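DnaJ homolog subfamily C member 27-A (PDB 6JMG) binds GTP and magnesium through a Rab-like small GTPase domain joined to a DnaJ domain, and possibly regulates the MEK/ERK pathway. Local coordinates at residues Glu26-Ile32 with Cys132-Ile136; Ile32-Tyr36 with Ile171-Phe175; Asn198-Thr202 with Cys249-Gly253. All coordinates share one frame; numbering follows the deposited sequence.

Contact 1 (Glu26-Ile32 with Cys132-Ile136); sequences EVGKSCI and CANKI. With MG (magnesium ion), chain D; GTP (guanosine-5'-triphosphate), chain C.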
ATOM      1  N   GLU A  26       6.419  21.040   3.246  1.00 60.16           N
ATOM      2  CA  GLU A  26       7.710  21.537   2.756  1.00 60.50           C
ATOM      3  C   GLU A  26       8.594  20.431   2.215  1.00 61.38           C
ATOM      4  O   GLU A  26       9.760  20.662   1.894  1.00 71.27           O
ATOM      5  CB  GLU A  26       8.484  22.297   3.836  1.00 58.19           C
ATOM      6  CG  GLU A  26       7.930  23.665   4.134  1.00 79.90           C
ATOM      7  CD  GLU A  26       9.012  24.629   4.562  1.00 94.79           C
ATOM      8  OE1 GLU A  26      10.044  24.729   3.844  1.00 86.97           O
ATOM      9  OE2 GLU A  26       8.827  25.271   5.621  1.00102.25           O
ATOM     10  N   VAL A  27       8.059  19.224   2.107  1.00 63.79           N
ATOM     11  CA  VAL A  27       8.840  18.076   1.695  1.00 56.39           C
ATOM     12  C   VAL A  27       9.080  18.034   0.186  1.00 56.51           C
ATOM     13  O   VAL A  27      10.075  17.451  -0.252  1.00 52.80           O
ATOM     14  CB  VAL A  27       8.086  16.863   2.274  1.00 56.93           C
ATOM     15  CG1 VAL A  27       8.311  15.644   1.497  1.00 63.10           C
ATOM     16  CG2 VAL A  27       8.502  16.642   3.712  1.00 58.03           C
ATOM     17  N   GLY A  28       8.243  18.686  -0.617  1.00 63.48           N
ATOM     18  CA  GLY A  28       8.417  18.727  -2.051  1.00 48.40           C
ATOM     19  C   GLY A  28       7.355  18.016  -2.891  1.00 71.61           C
ATOM     20  O   GLY A  28       7.636  17.685  -4.051  1.00 66.40           O
ATOM     21  N   LYS A  29       6.154  17.776  -2.348  1.00 67.05           N
ATOM     22  CA  LYS A  29       5.154  17.021  -3.091  1.00 57.34           C
ATOM     23  C   LYS A  29       4.708  17.782  -4.327  1.00 57.21           C
ATOM     24  O   LYS A  29       4.733  17.257  -5.443  1.00 57.34           O
ATOM     25  CB  LYS A  29       3.941  16.736  -2.201  1.00 46.68           C
ATOM     26  CG  LYS A  29       4.271  15.906  -0.965  1.00 54.00           C
ATOM     27  CD  LYS A  29       3.026  15.585  -0.143  1.00 48.68           C
ATOM     28  CE  LYS A  29       2.485  16.821   0.588  1.00 53.97           C
ATOM     29  NZ  LYS A  29       3.495  17.515   1.410  1.00 47.79           N
ATOM     30  N   SER A  30       4.337  19.043  -4.151  1.00 47.75           N
ATOM     31  CA  SER A  30       3.928  19.837  -5.301  1.00 50.22           C
ATOM     32  C   SER A  30       5.047  19.950  -6.330  1.00 60.23           C
ATOM     33  O   SER A  30       4.787  19.844  -7.539  1.00 59.61           O
ATOM     34  CB  SER A  30       3.430  21.191  -4.840  1.00 48.27           C
ATOM     35  OG  SER A  30       2.473  20.994  -3.840  1.00 47.72           O
ATOM     36  N   CYS A  31       6.307  20.130  -5.875  1.00 49.87           N
ATOM     37  CA  CYS A  31       7.357  20.414  -6.848  1.00 51.37           C
ATOM     38  C   CYS A  31       7.822  19.163  -7.573  1.00 58.00           C
ATOM     39  O   CYS A  31       8.186  19.250  -8.748  1.00 58.12           O
ATOM     40  CB  CYS A  31       8.603  21.060  -6.208  1.00 57.70           C
ATOM     41  SG  CYS A  31       8.480  22.667  -5.420  1.00 66.32           S
ATOM     42  N   ILE A  32       7.720  17.984  -6.955  1.00 49.38           N
ATOM     43  CA  ILE A  32       7.920  16.755  -7.716  1.00 55.40           C
ATOM     44  C   ILE A  32       6.901  16.663  -8.846  1.00 58.48           C
ATOM     45  O   ILE A  32       7.254  16.390 -10.001  1.00 60.07           O
ATOM     46  CB  ILE A  32       7.847  15.527  -6.794  1.00 58.25           C
ATOM     47  CG1 ILE A  32       9.106  15.431  -5.923  1.00 56.56           C
ATOM     48  CG2 ILE A  32       7.713  14.279  -7.627  1.00 50.98           C
ATOM     49  CD1 ILE A  32       8.986  14.381  -4.850  1.00 50.55           C
ATOM     50  N   CYS A 132       9.455   8.726  -2.369  1.00 62.51           N
ATOM     51  CA  CYS A 132      10.464   9.647  -2.880  1.00 61.95           C
ATOM     52  C   CYS A 132      11.248  10.233  -1.716  1.00 54.48           C
ATOM     53  O   CYS A 132      10.702  10.977  -0.887  1.00 50.34           O
ATOM     54  CB  CYS A 132       9.824  10.750  -3.731  1.00 55.45           C
ATOM     55  SG  CYS A 132       8.899  10.093  -5.138  1.00 57.89           S
ATOM     56  N   ALA A 133      12.519   9.857  -1.651  1.00 49.30           N
ATOM     57  CA  ALA A 133      13.483  10.445  -0.733  1.00 50.60           C
ATOM     58  C   ALA A 133      14.006  11.674  -1.455  1.00 58.00           C
ATOM     59  O   ALA A 133      14.900  11.576  -2.301  1.00 63.58           O
ATOM     60  CB  ALA A 133      14.590   9.448  -0.398  1.00 57.43           C
ATOM     61  N   ASN A 134      13.435  12.828  -1.137  1.00 51.51           N
ATOM     62  CA  ASN A 134      13.577  14.007  -1.967  1.00 56.25           C
ATOM     63  C   ASN A 134      14.639  14.951  -1.428  1.00 61.47           C
ATOM     64  O   ASN A 134      15.039  14.869  -0.264  1.00 61.47           O
ATOM     65  CB  ASN A 134      12.248  14.745  -2.078  1.00 52.34           C
ATOM     66  CG  ASN A 134      12.219  15.690  -3.249  1.00 57.46           C
ATOM     67  OD1 ASN A 134      12.745  15.380  -4.328  1.00 55.41           O
ATOM     68  ND2 ASN A 134      11.617  16.861  -3.048  1.00 59.42           N
ATOM     69  N   LYS A 135      15.084  15.857  -2.312  1.00 51.95           N
ATOM     70  CA  LYS A 135      16.045  16.925  -2.008  1.00 59.55           C
ATOM     71  C   LYS A 135      17.462  16.390  -1.796  1.00 64.39           C
ATOM     72  O   LYS A 135      18.233  16.961  -1.020  1.00 67.10           O
ATOM     73  CB  LYS A 135      15.625  17.758  -0.790  1.00 55.08           C
ATOM     74  CG  LYS A 135      14.207  18.274  -0.821  1.00 59.81           C
ATOM     75  CD  LYS A 135      14.032  19.397   0.165  1.00 50.14           C
ATOM     76  CE  LYS A 135      12.654  19.986   0.071  1.00 52.00           C
ATOM     77  NZ  LYS A 135      12.319  20.781   1.269  1.00 60.11           N
ATOM     78  N   ILE A 136      17.825  15.323  -2.517  1.00 55.75           N
ATOM     79  CA  ILE A 136      19.172  14.784  -2.467  1.00 63.22           C
ATOM     80  C   ILE A 136      20.211  15.793  -2.960  1.00 73.64           C
ATOM     81  O   ILE A 136      21.407  15.623  -2.710  1.00 81.20           O
ATOM     82  CB  ILE A 136      19.251  13.474  -3.278  1.00 61.84           C
ATOM     83  CG1 ILE A 136      18.784  13.681  -4.715  1.00 63.68           C
ATOM     84  CG2 ILE A 136      18.421  12.395  -2.627  1.00 51.65           C
ATOM     85  CD1 ILE A 136      18.830  12.383  -5.531  1.00 52.73           C
TER
HETATM   86 MG    MG D 302       2.292  21.131  -1.879  1.00 57.00          MG
HETATM   87  PG  GTP C 301       2.990  21.415   1.232  1.00 61.34           P
HETATM   88  O1G GTP C 301       2.113  21.550   0.007  1.00 47.09           O
HETATM   89  O2G GTP C 301       2.686  20.158   2.006  1.00 46.63           O
HETATM   90  O3G GTP C 301       2.780  22.620   2.132  1.00 57.06           O
HETATM   91  O3B GTP C 301       4.560  21.270   0.862  1.00 64.58           O
HETATM   92  PB  GTP C 301       5.099  20.444  -0.411  1.00 63.80           P
HETATM   93  O1B GTP C 301       5.371  19.007  -0.054  1.00 52.01           O
HETATM   94  O2B GTP C 301       4.193  20.484  -1.619  1.00 47.53           O
HETATM   95  O3A GTP C 301       6.526  21.134  -0.690  1.00 69.93           O
HETATM   96  PA  GTP C 301       6.822  22.010  -2.001  1.00 59.82           P
HETATM   97  O1A GTP C 301       6.733  21.201  -3.272  1.00 54.27           O
HETATM   98  O2A GTP C 301       5.913  23.200  -2.086  1.00 59.19           O
HETATM   99  O5' GTP C 301       8.311  22.464  -1.656  1.00 62.49           O
HETATM  100  C5' GTP C 301       8.580  23.091  -0.425  1.00 63.66           C
HETATM  101  C4' GTP C 301       9.840  23.930  -0.606  1.00 54.57           C
HETATM  102  O4' GTP C 301      10.910  23.054  -0.834  1.00 57.22           O
HETATM  103  C3' GTP C 301       9.811  24.852  -1.800  1.00 50.49           C
HETATM  104  O3' GTP C 301      10.533  25.968  -1.381  1.00 52.00           O
HETATM  105  C2' GTP C 301      10.623  24.174  -2.879  1.00 59.42           C
HETATM  106  O2' GTP C 301      11.392  25.047  -3.675  1.00 59.82           O
HETATM  107  C1' GTP C 301      11.574  23.361  -2.056  1.00 51.18           C
HETATM  108  N9  GTP C 301      11.938  22.114  -2.729  1.00 58.35           N
HETATM  109  C8  GTP C 301      11.084  21.154  -3.214  1.00 56.33           C
HETATM  110  N7  GTP C 301      11.835  20.138  -3.719  1.00 57.76           N
HETATM  111  C5  GTP C 301      13.143  20.444  -3.559  1.00 63.62           C
HETATM  112  C6  GTP C 301      14.307  19.769  -3.888  1.00 63.49           C
HETATM  113  O6  GTP C 301      14.267  18.677  -4.449  1.00 56.12           O
HETATM  114  N1  GTP C 301      15.528  20.324  -3.566  1.00 67.33           N
HETATM  115  C2  GTP C 301      15.597  21.544  -2.937  1.00 60.88           C
HETATM  116  N2  GTP C 301      16.789  22.054  -2.660  1.00 74.61           N
HETATM  117  N3  GTP C 301      14.434  22.220  -2.610  1.00 59.27           N
HETATM  118  C4  GTP C 301      13.228  21.679  -2.924  1.00 64.24           C
HETATM  119  O   HOH W   1       1.419  19.210  -1.735  1.00 56.67           O
HETATM  120  O   HOH W   2       3.178  23.064  -2.193  1.00 48.16           O
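Lys135 NZ donates to the backbone oxygen of Glu26 at 2.6 Å, with the C=O...N angle close to straight at 172°. Through this bond the lysine of the small-GTPase NKxD motif holds the P-loop, and the same nitrogen also makes a weak bond to the ribose O4' of GTP and a long, weak ion pair with Asp97. The rest of the Lys135 chain is extended beyond CG and lies flat along one face of the guanine, with CG 3.4 Å from GTP C6. One residue earlier in the motif, Asn134 gives its ND2 to Val27 O at 3.2 Å. That bond is nearly linear (N-H...O 174°), lies in the amide plane of Asn134 and uses a carbonyl lone pair of Val27. Asn134 OD1 is hydrogen-bonded to Thr163 OG1, so both ends of the amide are held and its rotation is fixed. On the phosphate side, GTP O1B takes the N-H groups of Gly28 and Lys29 as well as Lys29 NZ, which is 2.8 Å away. Ser30 OG binds the magnesium ion, to which Thr48 also contributes a hydroxyl. Apolar packing joins the same two segments: Ile32, in the first turn of helix 29-38, approaches the end of strand 128-134, its CD1 3.8 Å from Asn134 CG and 3.9 Å from Cys132 CB.

Contact 2 (Ile32-Tyr36 with Ile171-Phe175); sequences IIKRY and INEMF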
ATOM      1  N   ILE A  32       7.720  17.984  -6.955  1.00 49.38           N
ATOM      2  CA  ILE A  32       7.920  16.755  -7.716  1.00 55.40           C
ATOM      3  C   ILE A  32       6.901  16.663  -8.846  1.00 58.48           C
ATOM      4  O   ILE A  32       7.254  16.390 -10.001  1.00 60.07           O
ATOM      5  CB  ILE A  32       7.847  15.527  -6.794  1.00 58.25           C
ATOM      6  CG1 ILE A  32       9.106  15.431  -5.923  1.00 56.56           C
ATOM      7  CG2 ILE A  32       7.713  14.279  -7.627  1.00 50.98           C
ATOM      8  CD1 ILE A  32       8.986  14.381  -4.850  1.00 50.55           C
ATOM      9  N   ILE A  33       5.630  16.952  -8.550  1.00 56.76           N
ATOM     10  CA  ILE A  33       4.601  16.808  -9.572  1.00 54.60           C
ATOM     11  C   ILE A  33       4.791  17.849 -10.667  1.00 60.09           C
ATOM     12  O   ILE A  33       4.825  17.528 -11.862  1.00 63.01           O
ATOM     13  CB  ILE A  33       3.209  16.916  -8.930  1.00 58.45           C
ATOM     14  CG1 ILE A  33       2.947  15.699  -8.033  1.00 53.47           C
ATOM     15  CG2 ILE A  33       2.131  17.079 -10.008  1.00 51.13           C
ATOM     16  CD1 ILE A  33       1.877  15.937  -6.984  1.00 57.19           C
ATOM     17  N   LYS A  34       5.044  19.094 -10.281  1.00 50.10           N
ATOM     18  CA  LYS A  34       5.142  20.122 -11.303  1.00 59.72           C
ATOM     19  C   LYS A  34       6.443  20.028 -12.093  1.00 63.31           C
ATOM     20  O   LYS A  34       6.458  20.429 -13.260  1.00 59.36           O
ATOM     21  CB  LYS A  34       5.038  21.502 -10.646  1.00 60.76           C
ATOM     22  CG  LYS A  34       3.653  21.853 -10.188  1.00 67.89           C
ATOM     23  CD  LYS A  34       3.614  23.201  -9.501  1.00 67.82           C
ATOM     24  CE  LYS A  34       2.189  23.740  -9.497  1.00 76.66           C
ATOM     25  NZ  LYS A  34       1.888  24.518  -8.266  1.00 88.29           N
ATOM     26  N   ARG A  35       7.497  19.413 -11.519  1.00 59.87           N
ATOM     27  CA  ARG A  35       8.729  19.192 -12.267  1.00 54.86           C
ATOM     28  C   ARG A  35       8.504  18.241 -13.437  1.00 59.08           C
ATOM     29  O   ARG A  35       8.893  18.538 -14.574  1.00 65.35           O
ATOM     30  CB  ARG A  35       9.820  18.660 -11.335  1.00 59.71           C
ATOM     31  CG  ARG A  35      11.173  18.324 -12.002  1.00 52.89           C
ATOM     32  CD  ARG A  35      11.844  19.551 -12.595  1.00 59.90           C
ATOM     33  NE  ARG A  35      13.027  19.201 -13.374  1.00 63.24           N
ATOM     34  CZ  ARG A  35      14.249  19.678 -13.149  1.00 69.83           C
ATOM     35  NH1 ARG A  35      14.460  20.543 -12.156  1.00 54.87           N
ATOM     36  NH2 ARG A  35      15.264  19.290 -13.926  1.00 69.33           N
ATOM     37  N   TYR A  36       7.810  17.130 -13.201  1.00 57.57           N
ATOM     38  CA  TYR A  36       7.618  16.165 -14.277  1.00 58.09           C
ATOM     39  C   TYR A  36       6.438  16.521 -15.186  1.00 63.45           C
ATOM     40  O   TYR A  36       6.528  16.338 -16.403  1.00 70.15           O
ATOM     41  CB  TYR A  36       7.450  14.765 -13.691  1.00 62.94           C
ATOM     42  CG  TYR A  36       7.204  13.696 -14.716  1.00 67.02           C
ATOM     43  CD1 TYR A  36       8.253  13.065 -15.362  1.00 68.40           C
ATOM     44  CD2 TYR A  36       5.915  13.319 -15.048  1.00 64.79           C
ATOM     45  CE1 TYR A  36       8.016  12.075 -16.310  1.00 61.40           C
ATOM     46  CE2 TYR A  36       5.674  12.347 -15.970  1.00 66.63           C
ATOM     47  CZ  TYR A  36       6.716  11.720 -16.597  1.00 66.15           C
ATOM     48  OH  TYR A  36       6.436  10.740 -17.528  1.00 77.50           O
ATOM     49  N   ILE A 171      13.587  12.007 -11.137  1.00 64.18           N
ATOM     50  CA  ILE A 171      12.185  12.367 -11.301  1.00 57.76           C
ATOM     51  C   ILE A 171      11.555  11.550 -12.421  1.00 55.43           C
ATOM     52  O   ILE A 171      10.513  10.903 -12.239  1.00 61.84           O
ATOM     53  CB  ILE A 171      12.058  13.883 -11.555  1.00 58.22           C
ATOM     54  CG1 ILE A 171      12.478  14.682 -10.314  1.00 58.96           C
ATOM     55  CG2 ILE A 171      10.639  14.267 -11.950  1.00 51.92           C
ATOM     56  CD1 ILE A 171      11.523  14.572  -9.147  1.00 51.02           C
ATOM     57  N   ASN A 172      12.189  11.554 -13.588  1.00 53.78           N
ATOM     58  CA  ASN A 172      11.659  10.830 -14.739  1.00 60.56           C
ATOM     59  C   ASN A 172      11.668   9.329 -14.509  1.00 70.11           C
ATOM     60  O   ASN A 172      10.756   8.624 -14.968  1.00 69.44           O
ATOM     61  CB  ASN A 172      12.448  11.211 -15.990  1.00 59.46           C
ATOM     62  CG  ASN A 172      12.287  12.678 -16.333  1.00 82.35           C
ATOM     63  OD1 ASN A 172      12.795  13.551 -15.629  1.00 97.52           O
ATOM     64  ND2 ASN A 172      11.544  12.959 -17.389  1.00 91.69           N
ATOM     65  N   GLU A 173      12.682   8.828 -13.801  1.00 63.57           N
ATOM     66  CA  GLU A 173      12.767   7.397 -13.557  1.00 59.92           C
ATOM     67  C   GLU A 173      11.679   6.958 -12.595  1.00 67.67           C
ATOM     68  O   GLU A 173      11.012   5.943 -12.831  1.00 73.89           O
ATOM     69  CB  GLU A 173      14.158   7.046 -13.020  1.00 56.18           C
ATOM     70  CG  GLU A 173      15.309   7.388 -13.979  1.00 67.16           C
ATOM     71  CD  GLU A 173      15.709   8.872 -14.019  1.00 76.49           C
ATOM     72  OE1 GLU A 173      15.116   9.700 -13.304  1.00 82.24           O
ATOM     73  OE2 GLU A 173      16.619   9.219 -14.795  1.00 83.26           O
ATOM     74  N   MET A 174      11.437   7.757 -11.547  1.00 73.85           N
ATOM     75  CA  MET A 174      10.360   7.468 -10.597  1.00 67.39           C
ATOM     76  C   MET A 174       9.011   7.427 -11.307  1.00 66.74           C
ATOM     77  O   MET A 174       8.273   6.444 -11.208  1.00 61.61           O
ATOM     78  CB  MET A 174      10.349   8.522  -9.482  1.00 65.03           C
ATOM     79  CG  MET A 174       9.231   8.355  -8.431  1.00 66.01           C
ATOM     80  SD  MET A 174       7.609   9.026  -8.832  1.00 48.79           S
ATOM     81  CE  MET A 174       7.970  10.749  -8.588  1.00 71.76           C
ATOM     82  N   PHE A 175       8.692   8.470 -12.070  1.00 65.13           N
ATOM     83  CA  PHE A 175       7.402   8.506 -12.740  1.00 65.37           C
ATOM     84  C   PHE A 175       7.265   7.397 -13.773  1.00 64.83           C
ATOM     85  O   PHE A 175       6.167   6.846 -13.952  1.00 59.16           O
ATOM     86  CB  PHE A 175       7.176   9.879 -13.372  1.00 57.71           C
ATOM     87  CG  PHE A 175       6.509  10.833 -12.441  1.00 52.42           C
ATOM     88  CD1 PHE A 175       5.197  10.625 -12.042  1.00 52.32           C
ATOM     89  CD2 PHE A 175       7.202  11.896 -11.906  1.00 56.50           C
ATOM     90  CE1 PHE A 175       4.581  11.481 -11.158  1.00 57.58           C
ATOM     91  CE2 PHE A 175       6.594  12.755 -11.011  1.00 56.61           C
ATOM     92  CZ  PHE A 175       5.279  12.549 -10.635  1.00 57.00           C
TER
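The ring of Tyr36 overlaps that of Phe175 in an offset stack, the centroids 4.4 Å apart and the planes tilted by 18°. This is where two helices of the small-GTPase fold meet on one side of the central sheet: helix 29-38, which follows the P-loop, and helix 171-187, the last of the GTPase domain. The short segments cross nearly at right angles, their axes 10.3 Å apart. With CG anti to its backbone N (chi1 178°), Tyr36 reaches out toward the other helix; the two aromatic side chains run antiparallel, and Phe175 CB lies almost over the centre of the tyrosine ring, 3.6 Å from its centroid, in a CH-pi contact. Met174 CE covers the other face of the Phe175 ring, near its rim. The methionine chain folds back at its second and third torsions, which places the methyl there, and it also packs against Ile32 CG2 at 3.7 Å. Ile171 touches helix 29-38 with two branches, CD1 against Ile32 CG1 and CG2, and its own CG2 against Tyr36 CB at 3.7 Å. Arg35 passes its CG by the same Ile171 CG2, while its NH1 bonds to Gln166 O. At the solvent margin the Asn172 amide, turned 68° from the tyrosine ring, brings ND2 to the ring edge, 3.8 Å from Tyr36 CE1.

Contact 3 (Asn198-Thr202 with Cys249-Gly253); sequences NIGFT and CMAPG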
ATOM      1  N   ASN A 198       9.472 -12.750  -7.163  1.00206.67           N
ATOM      2  CA  ASN A 198       9.467 -13.704  -6.038  1.00201.08           C
ATOM      3  C   ASN A 198       8.171 -14.525  -6.024  1.00201.17           C
ATOM      4  O   ASN A 198       7.279 -14.347  -5.191  1.00205.28           O
ATOM      5  CB  ASN A 198       9.709 -13.040  -4.675  1.00192.88           C
ATOM      6  CG  ASN A 198       9.005 -11.703  -4.513  1.00184.60           C
ATOM      7  OD1 ASN A 198       9.577 -10.649  -4.815  1.00182.46           O
ATOM      8  ND2 ASN A 198       7.782 -11.731  -3.997  1.00179.23           N
ATOM      9  N   ILE A 199       8.067 -15.473  -6.964  1.00192.29           N
ATOM     10  CA  ILE A 199       7.065 -16.533  -6.887  1.00180.19           C
ATOM     11  C   ILE A 199       7.422 -17.521  -5.774  1.00172.52           C
ATOM     12  O   ILE A 199       6.753 -18.543  -5.592  1.00177.47           O
ATOM     13  CB  ILE A 199       6.906 -17.212  -8.277  1.00171.90           C
ATOM     14  CG1 ILE A 199       5.847 -18.328  -8.275  1.00165.01           C
ATOM     15  CG2 ILE A 199       8.263 -17.732  -8.772  1.00171.38           C
ATOM     16  CD1 ILE A 199       5.039 -18.457  -9.546  1.00158.49           C
ATOM     17  N   GLY A 200       8.447 -17.205  -4.988  1.00155.69           N
ATOM     18  CA  GLY A 200       8.700 -17.922  -3.764  1.00136.35           C
ATOM     19  C   GLY A 200       7.608 -17.630  -2.747  1.00115.55           C
ATOM     20  O   GLY A 200       6.546 -17.077  -3.041  1.00108.17           O
ATOM     21  N   PHE A 201       7.895 -18.013  -1.513  1.00 92.98           N
ATOM     22  CA  PHE A 201       6.862 -17.956  -0.500  1.00 84.52           C
ATOM     23  C   PHE A 201       7.531 -17.905   0.858  1.00 74.61           C
ATOM     24  O   PHE A 201       8.625 -18.429   1.038  1.00 79.43           O
ATOM     25  CB  PHE A 201       5.909 -19.153  -0.612  1.00 83.75           C
ATOM     26  CG  PHE A 201       6.612 -20.464  -0.760  1.00 79.66           C
ATOM     27  CD1 PHE A 201       7.127 -21.114   0.354  1.00 74.34           C
ATOM     28  CD2 PHE A 201       6.771 -21.041  -2.012  1.00 77.12           C
ATOM     29  CE1 PHE A 201       7.790 -22.314   0.214  1.00 72.77           C
ATOM     30  CE2 PHE A 201       7.427 -22.246  -2.161  1.00 62.36           C
ATOM     31  CZ  PHE A 201       7.940 -22.882  -1.049  1.00 69.38           C
ATOM     32  N   THR A 202       6.870 -17.234   1.790  1.00 73.21           N
ATOM     33  CA  THR A 202       7.283 -17.194   3.184  1.00 80.99           C
ATOM     34  C   THR A 202       7.518 -18.587   3.759  1.00 79.46           C
ATOM     35  O   THR A 202       6.991 -19.593   3.271  1.00 80.94           O
ATOM     36  CB  THR A 202       6.226 -16.454   3.998  1.00 97.34           C
ATOM     37  OG1 THR A 202       5.926 -15.227   3.324  1.00109.86           O
ATOM     38  CG2 THR A 202       6.772 -16.103   5.370  1.00101.17           C
ATOM     39  N   CYS A 249      -0.326 -16.333  -2.377  1.00 83.75           N
ATOM     40  CA  CYS A 249       0.641 -17.328  -1.929  1.00 73.95           C
ATOM     41  C   CYS A 249       0.897 -18.337  -3.037  1.00 82.09           C
ATOM     42  O   CYS A 249      -0.028 -19.008  -3.506  1.00 88.23           O
ATOM     43  CB  CYS A 249       0.119 -18.045  -0.688  1.00 68.30           C
ATOM     44  SG  CYS A 249       1.243 -19.276  -0.045  1.00 75.14           S
ATOM     45  N   MET A 250       2.150 -18.430  -3.455  1.00 88.36           N
ATOM     46  CA  MET A 250       2.521 -19.274  -4.578  1.00 88.33           C
ATOM     47  C   MET A 250       2.987 -20.657  -4.142  1.00 86.92           C
ATOM     48  O   MET A 250       3.385 -21.461  -4.991  1.00 94.65           O
ATOM     49  CB  MET A 250       3.597 -18.572  -5.403  1.00 94.55           C
ATOM     50  CG  MET A 250       3.141 -17.281  -6.082  1.00 93.57           C
ATOM     51  SD  MET A 250       1.497 -17.340  -6.830  1.00 89.66           S
ATOM     52  CE  MET A 250       1.764 -18.568  -8.102  1.00 82.36           C
ATOM     53  N   ALA A 251       2.937 -20.951  -2.846  1.00 76.42           N
ATOM     54  CA  ALA A 251       3.411 -22.228  -2.341  1.00 70.52           C
ATOM     55  C   ALA A 251       2.484 -23.361  -2.772  1.00 73.73           C
ATOM     56  O   ALA A 251       1.266 -23.180  -2.860  1.00 70.54           O
ATOM     57  CB  ALA A 251       3.524 -22.199  -0.821  1.00 61.60           C
ATOM     58  N   PRO A 252       3.028 -24.536  -3.065  1.00 81.86           N
ATOM     59  CA  PRO A 252       2.176 -25.653  -3.484  1.00 77.57           C
ATOM     60  C   PRO A 252       1.259 -26.103  -2.359  1.00 74.12           C
ATOM     61  O   PRO A 252       1.661 -26.181  -1.194  1.00 76.53           O
ATOM     62  CB  PRO A 252       3.184 -26.742  -3.864  1.00 76.13           C
ATOM     63  CG  PRO A 252       4.446 -26.358  -3.178  1.00 73.01           C
ATOM     64  CD  PRO A 252       4.458 -24.872  -3.123  1.00 66.65           C
ATOM     65  N   GLY A 253       0.005 -26.368  -2.716  1.00 70.71           N
ATOM     66  CA  GLY A 253      -0.987 -26.769  -1.743  1.00 66.37           C
ATOM     67  C   GLY A 253      -1.682 -25.643  -1.005  1.00 69.63           C
ATOM     68  O   GLY A 253      -2.554 -25.923  -0.171  1.00 72.38           O
TER
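Ala251 and Phe201 make the close-packed part of this contact: the alanine CB lies over one face of the phenylalanine ring, displaced toward the rim and 3.5 Å from Phe201 CG. Phe201 CG lies between its backbone N and carbonyl carbon (chi1 47°), which brings the ring alongside Ala251; the methyl meets the face in a CH-pi contact, 22° off the ring normal. Pro252 extends the apolar patch, crossing at about a right angle with its CD 4.1 Å from Phe201 CE2. Phe201 is itself exposed and touches a crystal neighbour, so the lattice may influence its packing. The Ile199 end is less well defined: there the isoleucine crosses the bent side chain of Met250 at a similar distance, Ile199 CD1 3.6 Å from Met250 CE, but Ile199 is poorly ordered and solvent-exposed, and no hydrogen bond joins the two segments. Within its own part of the chain, segment 249-253 is held by Ser254, whose OG is hydrogen-bonded to Cys249 O and Ala251 O, while Ala251 N makes a weak bond to Cys249 SG. The contact lays the chain coming from the GTPase domain along the loop that follows the HPD signature of the DnaJ domain. Thr202 and Gly253 occupy the N-cap positions of helices 203-213 and 254-278. Helix 203-213 joins the two sides, touching Phe201 through Ala206 and Ala251 through Ile209, and helix 230-244 leads into the 249-253 loop.

In the fold
Contacts 1 and 2 form one continuous piece of the GTPase domain. Their centres are 10 Å apart, both use helix 29-38, and Ile32 belongs to each. They also touch directly, Cys132 SG lying 3.6 Å from Met174 CE. Contact 1 forms part of the GTP pocket and, through Ser30, of the magnesium site, whereas contact 2 lies one step behind it, without touching the ligands: the side chain of Ile32 is about 6 Å from GTP, and that of Ile33 about 7 Å from the magnesium ion. Contact 3 stands apart, involving the DnaJ domain. Its centre is 36 Å from that of contact 1 and 34 Å from that of contact 2, with nearest atoms about 20 and 18 Å away.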